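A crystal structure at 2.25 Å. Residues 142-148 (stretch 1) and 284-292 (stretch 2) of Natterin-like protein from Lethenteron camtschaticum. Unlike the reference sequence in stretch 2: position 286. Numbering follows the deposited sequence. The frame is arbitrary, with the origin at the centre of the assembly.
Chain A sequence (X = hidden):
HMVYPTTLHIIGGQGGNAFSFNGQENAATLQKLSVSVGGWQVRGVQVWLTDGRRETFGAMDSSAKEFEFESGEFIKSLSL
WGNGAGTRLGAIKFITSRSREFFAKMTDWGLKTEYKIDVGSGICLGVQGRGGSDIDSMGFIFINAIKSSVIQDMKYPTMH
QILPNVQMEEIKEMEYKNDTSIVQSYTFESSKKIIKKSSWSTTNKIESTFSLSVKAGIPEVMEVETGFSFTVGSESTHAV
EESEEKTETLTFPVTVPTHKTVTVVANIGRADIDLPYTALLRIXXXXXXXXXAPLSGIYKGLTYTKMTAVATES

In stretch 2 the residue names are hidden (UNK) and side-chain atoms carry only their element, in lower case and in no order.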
# COMPACT_ATOMS: atom_id res chain seq x y z
N PHE A 142 28.79 3.26 -13.03
CA PHE A 142 27.82 2.56 -12.21
C PHE A 142 27.87 3.05 -10.77
O PHE A 142 28.95 3.29 -10.23
CB PHE A 142 28.11 1.05 -12.18
CG PHE A 142 27.81 0.36 -13.46
CD1 PHE A 142 26.50 0.08 -13.81
CD2 PHE A 142 28.86 -0.04 -14.32
CE1 PHE A 142 26.20 -0.55 -15.02
CE2 PHE A 142 28.56 -0.68 -15.51
CZ PHE A 142 27.22 -0.90 -15.87
N ILE A 143 26.70 3.10 -10.13
CA ILE A 143 26.64 3.21 -8.68
C ILE A 143 27.10 1.89 -8.09
O ILE A 143 26.67 0.81 -8.52
CB ILE A 143 25.19 3.50 -8.17
CG1 ILE A 143 24.68 4.78 -8.79
CG2 ILE A 143 25.19 3.64 -6.64
CD1 ILE A 143 23.24 5.09 -8.43
N ASN A 144 27.96 1.97 -7.09
CA ASN A 144 28.41 0.75 -6.42
C ASN A 144 27.23 0.11 -5.68
O ASN A 144 26.18 0.71 -5.54
CB ASN A 144 29.56 1.08 -5.47
CG ASN A 144 30.90 1.08 -6.16
OD1 ASN A 144 31.21 0.12 -6.84
ND2 ASN A 144 31.75 2.10 -5.88
N ALA A 145 27.41 -1.14 -5.23
CA ALA A 145 26.36 -1.88 -4.63
C ALA A 145 25.70 -1.04 -3.49
O ALA A 145 26.40 -0.43 -2.68
CB ALA A 145 26.86 -3.18 -4.07
N ILE A 146 24.36 -1.02 -3.50
CA ILE A 146 23.59 -0.12 -2.68
C ILE A 146 23.08 -0.80 -1.42
O ILE A 146 22.56 -1.93 -1.47
CB ILE A 146 22.40 0.43 -3.46
CG1 ILE A 146 22.93 1.35 -4.57
CG2 ILE A 146 21.43 1.19 -2.56
CD1 ILE A 146 21.86 1.77 -5.59
N LYS A 147 23.23 -0.10 -0.29
CA LYS A 147 22.69 -0.53 0.99
C LYS A 147 21.33 0.11 1.22
O LYS A 147 20.40 -0.57 1.64
CB LYS A 147 23.61 -0.13 2.13
CG LYS A 147 23.03 -0.49 3.50
CD LYS A 147 23.99 -0.28 4.66
CE LYS A 147 23.24 -0.59 5.96
NZ LYS A 147 24.06 -0.43 7.20
N SER A 148 21.21 1.41 1.00
CA SER A 148 19.91 2.10 1.20
C SER A 148 19.74 3.35 0.37
O SER A 148 20.71 3.96 -0.07
CB SER A 148 19.73 2.48 2.68
OG SER A 148 20.73 3.44 3.12
N UNK A 284 23.20 5.30 0.10
CA UNK A 284 24.35 4.80 0.80
C UNK A 284 24.72 3.45 0.24
O UNK A 284 23.89 2.53 0.15
c UNK A 284 24.04 4.69 2.31
o UNK A 284 23.62 5.99 2.78
c UNK A 284 25.25 4.21 3.11
N UNK A 285 26.00 3.34 -0.14
CA UNK A 285 26.52 2.11 -0.70
C UNK A 285 26.98 1.13 0.38
O UNK A 285 27.31 1.53 1.49
s UNK A 285 27.30 3.42 -3.03
c UNK A 285 27.72 2.42 -1.61
N UNK A 286 26.99 -0.15 0.02
CA UNK A 286 27.58 -1.20 0.84
C UNK A 286 29.01 -0.88 1.26
O UNK A 286 29.37 -1.18 2.39
c UNK A 286 26.15 -2.98 -0.16
c UNK A 286 28.29 -3.64 0.82
c UNK A 286 27.57 -2.54 0.07
N UNK A 287 29.81 -0.26 0.40
CA UNK A 287 31.19 0.05 0.76
C UNK A 287 31.31 1.23 1.75
O UNK A 287 32.39 1.58 2.14
n UNK A 287 32.26 1.74 -2.41
c UNK A 287 32.06 0.31 -0.49
o UNK A 287 30.89 2.41 -0.75
c UNK A 287 31.68 1.57 -1.23
N UNK A 288 30.20 1.83 2.13
CA UNK A 288 30.21 2.96 3.07
C UNK A 288 30.17 4.35 2.43
O UNK A 288 29.87 5.33 3.11
N UNK A 289 30.41 4.46 1.12
CA UNK A 289 30.35 5.77 0.49
C UNK A 289 28.91 6.12 0.27
O UNK A 289 28.05 5.28 0.45
c UNK A 289 31.15 5.80 -0.84
N UNK A 290 28.64 7.34 -0.17
CA UNK A 290 27.29 7.77 -0.39
C UNK A 290 27.18 8.83 -1.49
O UNK A 290 28.16 9.44 -1.93
c UNK A 290 26.67 8.30 0.92
o UNK A 290 27.23 9.56 1.25
N UNK A 291 25.95 9.07 -1.89
CA UNK A 291 25.59 9.96 -2.98
C UNK A 291 24.35 10.77 -2.58
O UNK A 291 23.32 10.20 -2.21
c UNK A 291 25.36 9.67 -5.54
c UNK A 291 26.82 10.06 -5.73
c UNK A 291 25.22 9.09 -4.17
c UNK A 291 24.90 8.65 -6.56
N UNK A 292 24.46 12.09 -2.66
CA UNK A 292 23.36 12.98 -2.33
C UNK A 292 22.78 13.64 -3.57
O UNK A 292 23.53 14.08 -4.44
o UNK A 292 24.55 14.31 0.90
c UNK A 292 23.85 14.06 -1.37
o UNK A 292 23.96 12.29 0.29
c UNK A 292 24.15 13.51 0.03
O HOH W 1 29.32 -0.52 -2.45
O HOH W 2 21.02 6.14 2.67

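Position 284 has three side-chain atoms: a CB that carries one oxygen and one carbon. A beta-branched side chain with a hydroxyl is threonine. The CB of Thr 284 lies 3.6 Å from Ser 148 OG, and both side chains sit on the same face of the sheet, where water 2 joins them (2.6 Å from Thr 284 OG1, 2.8 Å from Ser 148 OG).

Position 285 shows one carbon followed by one sulfur, which identifies cysteine. Its CA-to-CB bond points away overall, yet Cys 285 SG comes within 4.2 Å of Ile 143 CG2, an apolar contact, and within 3.9 Å of Asn 144 O.

Position 286 has three carbons, a CB bearing two others and no heteroatom: valine, where the reference sequence has methionine. Val 286 CG2 packs 4.0 Å from Ala 145 CB.

At position 287 two carbons end in one oxygen and one nitrogen. The planar group is an amide and the chain is short, hence asparagine. Asn 287 OD1 accepts a hydrogen bond from the backbone N of position 289 at 2.8 Å, while Asn 287 ND2 lies 3.5 Å from Asn 144 ND2; each of these nitrogens is hydrogen-bonded elsewhere in the structure.

Position 288 has no side-chain atoms and a positive phi of 97°, so it is glycine; a CB here would be jammed against the carbonyl O of Asn 287. Gly 288 closes a type I turn, its N donating to Cys 285 O at 3.0 Å.

A lone CB at position 289 means alanine. Ala 289 does not touch stretch 1, but its O accepts from Cys 285 N at 2.9 Å.

One carbon and one oxygen at position 290 give serine, also without contact. Position 291 has four carbons forked at the second, as in leucine; Leu 291 CD2 reaches Ile 143 CD1 at 4.4 Å. Position 292, two carbons with two oxygens on the second, is consistent with aspartate, and Asp 292 stays clear of stretch 1.

The contact is held by backbone pairing that is antiparallel and bulged. Ser 148 N donates to Thr 284 O (3.0 Å) and Thr 284 N to Ser 148 O (2.8 Å). Lys 147 N also reaches Thr 284 O (2.7 Å), so one carbonyl serves two successive amides where the register shifts. Val 286 N donates to Ala 145 O (2.8 Å), and water 1 links that oxygen to Asn 287 N, at 2.9 Å from each. Apolar side chains supplement this polar frame.

Stretch 2 284-292: TCVNGASLD
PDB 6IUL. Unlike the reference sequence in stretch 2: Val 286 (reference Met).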